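Long-range contacts in folylpolyglutamate synthase (FolC) (Helicobacter pylori, PDB 6K8C), which probably adds glutamate to dihydropteroate and extends the polyglutamate tail of tetrahydrofolates, using ATP in both reactions: residues Phe162-Asp166 / Ile180-Leu185; Phe79-His83 / Tyr121-Thr126; Leu236-Leu240 / His291-Ala295. All blocks are in the same frame, centred on the assembly; numbering follows the deposited sequence.

The three contacts illustrate how chemistry follows position in a two-domain ligase. Interactions 1 and 2 share a design within the P-loop NTPase-like Mur ligase middle domain: the end of a strand of the eight-stranded mixed sheet, with the loop that follows it, meets a helix, and each is partly buried and formed mainly by apolar side chains without a direct hydrogen bond. They use different strands and helices, their centres about 20 Å apart. Interaction 3, about 22 Å from interaction 1 and 26 Å from interaction 2 between centres, instead pairs a turn of the middle domain with a helix of the glutamate ligase domain; it is more exposed and polar, with water bridging two carbonyls.

Interaction 1. Residues Phe162-Asp166 / Ile180-Leu185; sequences FTPID and IAQTKL
Ile165, Phe162 and Leu185 bury the most surface where the end of strand 159-162 and its loop meet helix 177-185. The backbone 162-166 is extended, with Phe162 opposite Leu185 (CA-CA 8.1 Å), Ile165 opposite Ala181 (6.7 Å) and Asp166 opposite Ile180 (7.6 Å), so loop and helix run oppositely. Ile165 (m, t) points at the helix: its CG2 lies 4.0 Å from Ile180 CG2, CG1 4.0 Å from Lys184 CD and CD1 4.4 Å from Leu185 CG. Phe162 (m) offers a ring face to Leu185 (m, t), whose CD2 sits 3.8 Å from the centroid, 7° off the normal, a CH-pi contact; at the ring edge Phe162 CE1 is 3.5 Å from Lys184 O. This is a beta-alpha-beta crossover helix packing on the strand end and loop that lead into it, with strand 191-194 parallel and adjacent to 159-162, in the P-loop NTPase-like middle domain. With no hydrogen bond between the segments, the contact depends on apolar fit and the CH-pi approach; loop polar groups pair with Gln197 and Thr55.

Interaction 2. Residues Phe79-His83 / Tyr121-Thr126; sequences FTSPH and YFEYAT
In the alpha/beta fold of the Mur ligase middle domain, helix 121-132 packs over the end of strand 76-79 and the extended loop that follows it, with a cis peptide before Pro82. Phe79 (chi1 t) points at the helix; the nearest CA pairs are Phe79-Thr126 (8.0 Å) and Ser81-Phe122 (8.7 Å). At the helix start, Tyr121 (chi1 t) reaches across to the far end of the loop, its OH 3.7 Å from His83 CE1 near the imidazole plane; His83 ND1 is hydrogen-bonded to Arg90. Phe122, also t, sends its ring between the segments: CE1 lies 3.8 Å from Phe79 CZ and 3.9 Å from Ser81 OG. Its plane and that of Phe79 meet at 30° with centroids 5.7 Å apart, so the slid rings barely overlap. One turn on, Ala125 points its CB at Phe79, 4.0 Å from CZ, and its O is 3.6 Å from Phe79 CE1. Thr126 closes the contact: N is 3.8 Å from Phe79 CZ, and OG1, also hydrogen-bonded with Ser151, 3.9 Å from Phe79 CE2.

Interaction 3. Residues Leu236-Leu240 / His291-Ala295; sequences LARFL and HSAKA
Residues 236-239 form a type I beta turn, closed by the hydrogen bond Phe239 N to Leu236 O, 3.1 Å, and Leu240 leaves it extended (-60/131). Opposite stands one turn of helix 290-303, with the hydrogen bond Ala295 N to His291 O, 3.2 Å. The closest CA pair is Arg238 and Ala295, 5.1 Å apart, allowed by the small alanine: its CB is 3.6 Å from Arg238 CA and 4.2 Å from Ala237 CB. A water donates hydrogen bonds to Ala237 O (3.1 Å) and His291 O (2.8 Å). Since the turn follows the middle domain's helix 225-234 and the helix belongs to the C-terminal glutamate ligase domain, this is an interdomain contact of the Mur ligase architecture. His291 (chi1 t) points at the turn, placing NE2 2.8 Å from Ala237 O, while Leu240 CD2 covers a ring face, 3.6 Å from the centroid and 12° off the normal, in a CH-pi contact. Arg238 starts away from the helix but, through t, p, t dihedrals, curls back to lay its guanidinium over Ser292, CZ to CB 3.6 Å; its NE forms a salt bridge with Asp285, and Ser292 OG is hydrogen-bonded to Tyr376 OH.

Interaction 1. Residues Phe162-Asp166 / Ile180-Leu185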
loop_
_atom_site.group_PDB
_atom_site.type_symbol
_atom_site.label_atom_id
_atom_site.label_comp_id
_atom_site.label_asym_id
_atom_site.label_seq_id
_atom_site.Cartn_x
_atom_site.Cartn_y
_atom_site.Cartn_z
ATOM N N PHE A 162 9.096 10.128 -1.070
ATOM C CA PHE A 162 7.800 10.785 -0.972
ATOM C C PHE A 162 7.041 10.549 -2.269
ATOM O O PHE A 162 7.349 11.163 -3.295
ATOM C CB PHE A 162 7.962 12.273 -0.668
ATOM C CG PHE A 162 8.488 12.542 0.716
ATOM C CD1 PHE A 162 7.664 12.391 1.822
ATOM C CD2 PHE A 162 9.802 12.926 0.912
ATOM C CE1 PHE A 162 8.144 12.628 3.108
ATOM C CE2 PHE A 162 10.289 13.168 2.189
ATOM C CZ PHE A 162 9.456 13.014 3.292
ATOM N N THR A 163 6.062 9.651 -2.219
ATOM C CA THR A 163 5.157 9.419 -3.336
ATOM C C THR A 163 4.148 10.567 -3.395
ATOM O O THR A 163 4.151 11.447 -2.528
ATOM C CB THR A 163 4.505 8.041 -3.181
ATOM O OG1 THR A 163 3.508 8.075 -2.153
ATOM C CG2 THR A 163 5.552 6.994 -2.834
ATOM N N PRO A 164 3.304 10.631 -4.430
ATOM C CA PRO A 164 2.394 11.784 -4.556
ATOM C C PRO A 164 1.463 11.936 -3.358
ATOM O O PRO A 164 0.873 10.966 -2.875
ATOM C CB PRO A 164 1.617 11.474 -5.839
ATOM C CG PRO A 164 2.610 10.728 -6.674
ATOM C CD PRO A 164 3.313 9.826 -5.669
ATOM N N ILE A 165 1.332 13.179 -2.888
ATOM C CA ILE A 165 0.562 13.524 -1.696
ATOM C C ILE A 165 -0.718 14.231 -2.125
ATOM O O ILE A 165 -0.682 15.149 -2.956
ATOM C CB ILE A 165 1.380 14.413 -0.744
ATOM C CG1 ILE A 165 2.598 13.653 -0.213
ATOM C CG2 ILE A 165 0.519 14.914 0.406
ATOM C CD1 ILE A 165 3.716 14.562 0.259
ATOM N N ASP A 166 -1.841 13.825 -1.538
ATOM C CA ASP A 166 -3.144 14.364 -1.899
ATOM C C ASP A 166 -4.056 14.293 -0.678
ATOM O O ASP A 166 -3.631 13.920 0.421
ATOM C CB ASP A 166 -3.729 13.603 -3.094
ATOM C CG ASP A 166 -4.627 14.469 -3.958
ATOM O OD1 ASP A 166 -5.107 15.511 -3.464
ATOM O OD2 ASP A 166 -4.846 14.109 -5.134
ATOM N N ILE A 180 -1.831 18.570 5.167
ATOM C CA ILE A 180 -1.457 17.182 4.911
ATOM C C ILE A 180 0.024 17.094 4.577
ATOM O O ILE A 180 0.764 16.281 5.145
ATOM C CB ILE A 180 -2.317 16.586 3.783
ATOM C CG1 ILE A 180 -3.807 16.752 4.090
ATOM C CG2 ILE A 180 -1.958 15.120 3.560
ATOM C CD1 ILE A 180 -4.259 16.033 5.329
ATOM N N ALA A 181 0.477 17.946 3.654
ATOM C CA ALA A 181 1.874 17.933 3.242
ATOM C C ALA A 181 2.801 18.192 4.420
ATOM O O ALA A 181 3.873 17.584 4.518
ATOM C CB ALA A 181 2.100 18.973 2.145
ATOM N N GLN A 182 2.394 19.076 5.334
ATOM C CA GLN A 182 3.256 19.449 6.451
ATOM C C GLN A 182 3.572 18.252 7.336
ATOM O O GLN A 182 4.737 17.996 7.660
ATOM C CB GLN A 182 2.599 20.560 7.270
ATOM C CG GLN A 182 2.841 21.945 6.718
ATOM C CD GLN A 182 4.308 22.218 6.479
ATOM O OE1 GLN A 182 5.154 21.930 7.327
ATOM N NE2 GLN A 182 4.622 22.769 5.315
ATOM N N THR A 183 2.543 17.499 7.735
ATOM C CA THR A 183 2.758 16.386 8.656
ATOM C C THR A 183 3.617 15.296 8.023
ATOM O O THR A 183 4.461 14.694 8.697
ATOM C CB THR A 183 1.417 15.814 9.115
ATOM O OG1 THR A 183 0.832 15.040 8.058
ATOM C CG2 THR A 183 0.466 16.937 9.495
ATOM N N LYS A 184 3.417 15.032 6.730
ATOM C CA LYS A 184 4.206 14.007 6.054
ATOM C C LYS A 184 5.651 14.452 5.865
ATOM O O LYS A 184 6.584 13.678 6.107
ATOM C CB LYS A 184 3.569 13.663 4.705
ATOM C CG LYS A 184 2.174 13.065 4.805
ATOM C CD LYS A 184 1.734 12.457 3.480
ATOM C CE LYS A 184 0.318 11.893 3.561
ATOM N NZ LYS A 184 0.247 10.684 4.419
ATOM N N LEU A 185 5.858 15.698 5.446
ATOM C CA LEU A 185 7.186 16.153 5.060
ATOM C C LEU A 185 8.058 16.547 6.244
ATOM O O LEU A 185 9.286 16.560 6.108
ATOM C CB LEU A 185 7.071 17.336 4.096
ATOM C CG LEU A 185 6.476 16.996 2.730
ATOM C CD1 LEU A 185 5.955 18.253 2.042
ATOM C CD2 LEU A 185 7.505 16.288 1.865
#

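Interaction 2. Residues Phe79-His83 / Tyr121-Thr126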
loop_
_atom_site.group_PDB
_atom_site.type_symbol
_atom_site.label_atom_id
_atom_site.label_comp_id
_atom_site.label_asym_id
_atom_site.label_seq_id
_atom_site.Cartn_x
_atom_site.Cartn_y
_atom_site.Cartn_z
ATOM N N PHE A 79 7.527 -3.704 4.244
ATOM C CA PHE A 79 6.470 -3.616 5.244
ATOM C C PHE A 79 5.386 -2.681 4.722
ATOM O O PHE A 79 5.656 -1.506 4.478
ATOM C CB PHE A 79 7.053 -3.092 6.555
ATOM C CG PHE A 79 6.035 -2.820 7.627
ATOM C CD1 PHE A 79 5.249 -3.839 8.132
ATOM C CD2 PHE A 79 5.899 -1.544 8.154
ATOM C CE1 PHE A 79 4.332 -3.588 9.134
ATOM C CE2 PHE A 79 4.983 -1.284 9.156
ATOM C CZ PHE A 79 4.202 -2.307 9.646
ATOM N N THR A 80 4.166 -3.196 4.552
ATOM C CA THR A 80 3.066 -2.418 3.992
ATOM C C THR A 80 1.849 -2.497 4.904
ATOM O O THR A 80 1.802 -3.287 5.846
ATOM C CB THR A 80 2.684 -2.906 2.590
ATOM O OG1 THR A 80 2.240 -4.268 2.667
ATOM C CG2 THR A 80 3.873 -2.814 1.656
ATOM N N SER A 81 0.849 -1.667 4.613
ATOM C CA SER A 81 -0.400 -1.708 5.362
ATOM C C SER A 81 -1.491 -1.077 4.511
ATOM O O SER A 81 -1.189 -0.233 3.662
ATOM C CB SER A 81 -0.268 -0.974 6.705
ATOM O OG SER A 81 -0.167 0.422 6.511
ATOM N N PRO A 82 -2.762 -1.495 4.679
ATOM C CA PRO A 82 -3.145 -2.613 5.541
ATOM C C PRO A 82 -3.007 -3.914 4.769
ATOM O O PRO A 82 -2.079 -4.042 3.983
ATOM C CB PRO A 82 -4.603 -2.308 5.882
ATOM C CG PRO A 82 -5.121 -1.645 4.638
ATOM C CD PRO A 82 -3.936 -0.908 4.004
ATOM N N HIS A 83 -3.915 -4.861 4.969
ATOM C CA HIS A 83 -3.886 -6.096 4.206
ATOM C C HIS A 83 -5.248 -6.330 3.571
ATOM O O HIS A 83 -6.258 -5.751 3.979
ATOM C CB HIS A 83 -3.473 -7.291 5.078
ATOM C CG HIS A 83 -4.417 -7.585 6.202
ATOM N ND1 HIS A 83 -4.195 -7.153 7.492
ATOM C CD2 HIS A 83 -5.570 -8.295 6.237
ATOM C CE1 HIS A 83 -5.180 -7.569 8.269
ATOM N NE2 HIS A 83 -6.026 -8.267 7.532
ATOM N N TYR A 121 -2.084 -1.774 17.675
ATOM C CA TYR A 121 -2.066 -2.768 16.606
ATOM C C TYR A 121 -0.959 -2.478 15.593
ATOM O O TYR A 121 -0.110 -3.335 15.314
ATOM C CB TYR A 121 -3.440 -2.796 15.931
ATOM C CG TYR A 121 -3.603 -3.778 14.793
ATOM C CD1 TYR A 121 -3.264 -3.425 13.492
ATOM C CD2 TYR A 121 -4.133 -5.044 15.012
ATOM C CE1 TYR A 121 -3.427 -4.310 12.449
ATOM C CE2 TYR A 121 -4.302 -5.937 13.973
ATOM C CZ TYR A 121 -3.949 -5.563 12.690
ATOM O OH TYR A 121 -4.121 -6.442 11.646
ATOM N N PHE A 122 -0.940 -1.264 15.050
ATOM C CA PHE A 122 0.048 -0.939 14.028
ATOM C C PHE A 122 1.452 -0.842 14.612
ATOM O O PHE A 122 2.423 -1.197 13.937
ATOM C CB PHE A 122 -0.320 0.365 13.319
ATOM C CG PHE A 122 0.621 0.724 12.194
ATOM C CD1 PHE A 122 0.624 -0.011 11.020
ATOM C CD2 PHE A 122 1.517 1.775 12.325
ATOM C CE1 PHE A 122 1.495 0.307 9.983
ATOM C CE2 PHE A 122 2.390 2.096 11.296
ATOM C CZ PHE A 122 2.378 1.362 10.125
ATOM N N GLU A 123 1.579 -0.377 15.860
ATOM C CA GLU A 123 2.890 -0.344 16.502
ATOM C C GLU A 123 3.467 -1.746 16.659
ATOM O O GLU A 123 4.675 -1.950 16.487
ATOM C CB GLU A 123 2.797 0.371 17.856
ATOM C CG GLU A 123 2.587 1.885 17.704
ATOM C CD GLU A 123 2.162 2.565 18.989
ATOM O OE1 GLU A 123 1.941 1.868 20.004
ATOM O OE2 GLU A 123 2.054 3.806 18.982
ATOM N N TYR A 124 2.618 -2.731 16.974
ATOM C CA TYR A 124 3.101 -4.106 17.086
ATOM C C TYR A 124 3.508 -4.665 15.726
ATOM O O TYR A 124 4.509 -5.387 15.620
ATOM C CB TYR A 124 2.037 -4.996 17.724
ATOM C CG TYR A 124 2.593 -6.311 18.211
ATOM C CD1 TYR A 124 3.578 -6.348 19.193
ATOM C CD2 TYR A 124 2.153 -7.514 17.679
ATOM C CE1 TYR A 124 4.098 -7.547 19.639
ATOM C CE2 TYR A 124 2.666 -8.717 18.121
ATOM C CZ TYR A 124 3.638 -8.726 19.098
ATOM O OH TYR A 124 4.151 -9.919 19.533
ATOM N N ALA A 125 2.732 -4.362 14.678
ATOM C CA ALA A 125 3.122 -4.761 13.327
ATOM C C ALA A 125 4.491 -4.200 12.967
ATOM O O ALA A 125 5.309 -4.887 12.341
ATOM C CB ALA A 125 2.069 -4.297 12.316
ATOM N N THR A 126 4.762 -2.954 13.370
ATOM C CA THR A 126 6.060 -2.341 13.104
ATOM C C THR A 126 7.188 -3.115 13.779
ATOM O O THR A 126 8.224 -3.384 13.160
ATOM C CB THR A 126 6.052 -0.877 13.563
ATOM O OG1 THR A 126 5.032 -0.158 12.856
ATOM C CG2 THR A 126 7.399 -0.210 13.298
#

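Interaction 3. Residues Leu236-Leu240 / His291-Ala295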
loop_
_atom_site.group_PDB
_atom_site.type_symbol
_atom_site.label_atom_id
_atom_site.label_comp_id
_atom_site.label_asym_id
_atom_site.label_seq_id
_atom_site.Cartn_x
_atom_site.Cartn_y
_atom_site.Cartn_z
ATOM N N LEU A 236 1.362 -4.057 -17.647
ATOM C CA LEU A 236 1.209 -3.557 -16.283
ATOM C C LEU A 236 0.600 -2.165 -16.236
ATOM O O LEU A 236 1.049 -1.330 -15.446
ATOM C CB LEU A 236 2.559 -3.577 -15.568
ATOM C CG LEU A 236 3.206 -4.936 -15.295
ATOM C CD1 LEU A 236 4.647 -4.769 -14.838
ATOM C CD2 LEU A 236 2.405 -5.726 -14.268
ATOM N N ALA A 237 -0.425 -1.886 -17.047
ATOM C CA ALA A 237 -1.101 -0.593 -16.974
ATOM C C ALA A 237 -1.749 -0.353 -15.618
ATOM O O ALA A 237 -2.117 0.789 -15.312
ATOM C CB ALA A 237 -2.159 -0.481 -18.071
ATOM N N ARG A 238 -1.898 -1.401 -14.803
ATOM C CA ARG A 238 -2.470 -1.235 -13.474
ATOM C C ARG A 238 -1.642 -0.285 -12.616
ATOM O O ARG A 238 -2.183 0.385 -11.728
ATOM C CB ARG A 238 -2.600 -2.603 -12.792
ATOM C CG ARG A 238 -3.063 -2.557 -11.343
ATOM C CD ARG A 238 -4.439 -1.935 -11.261
ATOM N NE ARG A 238 -4.944 -1.810 -9.895
ATOM C CZ ARG A 238 -4.548 -0.884 -9.028
ATOM N NH1 ARG A 238 -3.612 -0.001 -9.364
ATOM N NH2 ARG A 238 -5.087 -0.839 -7.820
ATOM N N PHE A 239 -0.342 -0.188 -12.877
ATOM C CA PHE A 239 0.559 0.612 -12.058
ATOM C C PHE A 239 1.091 1.795 -12.858
ATOM O O PHE A 239 1.509 1.635 -14.008
ATOM C CB PHE A 239 1.711 -0.246 -11.539
ATOM C CG PHE A 239 1.258 -1.490 -10.834
ATOM C CD1 PHE A 239 0.708 -1.420 -9.566
ATOM C CD2 PHE A 239 1.371 -2.727 -11.446
ATOM C CE1 PHE A 239 0.287 -2.568 -8.909
ATOM C CE2 PHE A 239 0.947 -3.878 -10.796
ATOM C CZ PHE A 239 0.405 -3.795 -9.526
ATOM N N LEU A 240 1.062 2.977 -12.245
ATOM C CA LEU A 240 1.592 4.176 -12.883
ATOM C C LEU A 240 3.072 4.008 -13.189
ATOM O O LEU A 240 3.855 3.602 -12.325
ATOM C CB LEU A 240 1.386 5.394 -11.982
ATOM C CG LEU A 240 0.050 6.132 -12.038
ATOM C CD1 LEU A 240 -0.009 7.196 -10.949
ATOM C CD2 LEU A 240 -0.162 6.749 -13.413
ATOM N N HIS A 291 -6.985 5.819 -13.333
ATOM C CA HIS A 291 -5.926 5.016 -13.933
ATOM C C HIS A 291 -6.152 3.528 -13.698
ATOM O O HIS A 291 -6.023 2.718 -14.625
ATOM C CB HIS A 291 -4.563 5.441 -13.390
ATOM C CG HIS A 291 -3.418 4.801 -14.106
ATOM N ND1 HIS A 291 -2.890 5.315 -15.271
ATOM C CD2 HIS A 291 -2.722 3.669 -13.843
ATOM C CE1 HIS A 291 -1.906 4.536 -15.686
ATOM N NE2 HIS A 291 -1.785 3.531 -14.838
ATOM N N SER A 292 -6.468 3.136 -12.461
ATOM C CA SER A 292 -6.710 1.718 -12.220
ATOM C C SER A 292 -8.014 1.266 -12.860
ATOM O O SER A 292 -8.108 0.131 -13.332
ATOM C CB SER A 292 -6.712 1.408 -10.717
ATOM O OG SER A 292 -7.636 2.209 -10.003
ATOM N N ALA A 293 -9.021 2.141 -12.908
ATOM C CA ALA A 293 -10.283 1.758 -13.534
ATOM C C ALA A 293 -10.090 1.449 -15.012
ATOM O O ALA A 293 -10.661 0.481 -15.532
ATOM C CB ALA A 293 -11.322 2.858 -13.336
ATOM N N LYS A 294 -9.275 2.251 -15.704
ATOM C CA LYS A 294 -8.977 1.967 -17.103
ATOM C C LYS A 294 -8.271 0.627 -17.249
ATOM O O LYS A 294 -8.591 -0.159 -18.149
ATOM C CB LYS A 294 -8.129 3.091 -17.700
ATOM C CG LYS A 294 -8.883 4.392 -17.906
ATOM C CD LYS A 294 -7.965 5.488 -18.430
ATOM C CE LYS A 294 -8.741 6.759 -18.734
ATOM N NZ LYS A 294 -7.839 7.925 -18.955
ATOM N N ALA A 295 -7.310 0.344 -16.365
ATOM C CA ALA A 295 -6.577 -0.915 -16.446
ATOM C C ALA A 295 -7.480 -2.105 -16.148
ATOM O O ALA A 295 -7.326 -3.176 -16.750
ATOM C CB ALA A 295 -5.395 -0.890 -15.481
HETATM O O HOH W 1 -4.218 2.610 -16.768
#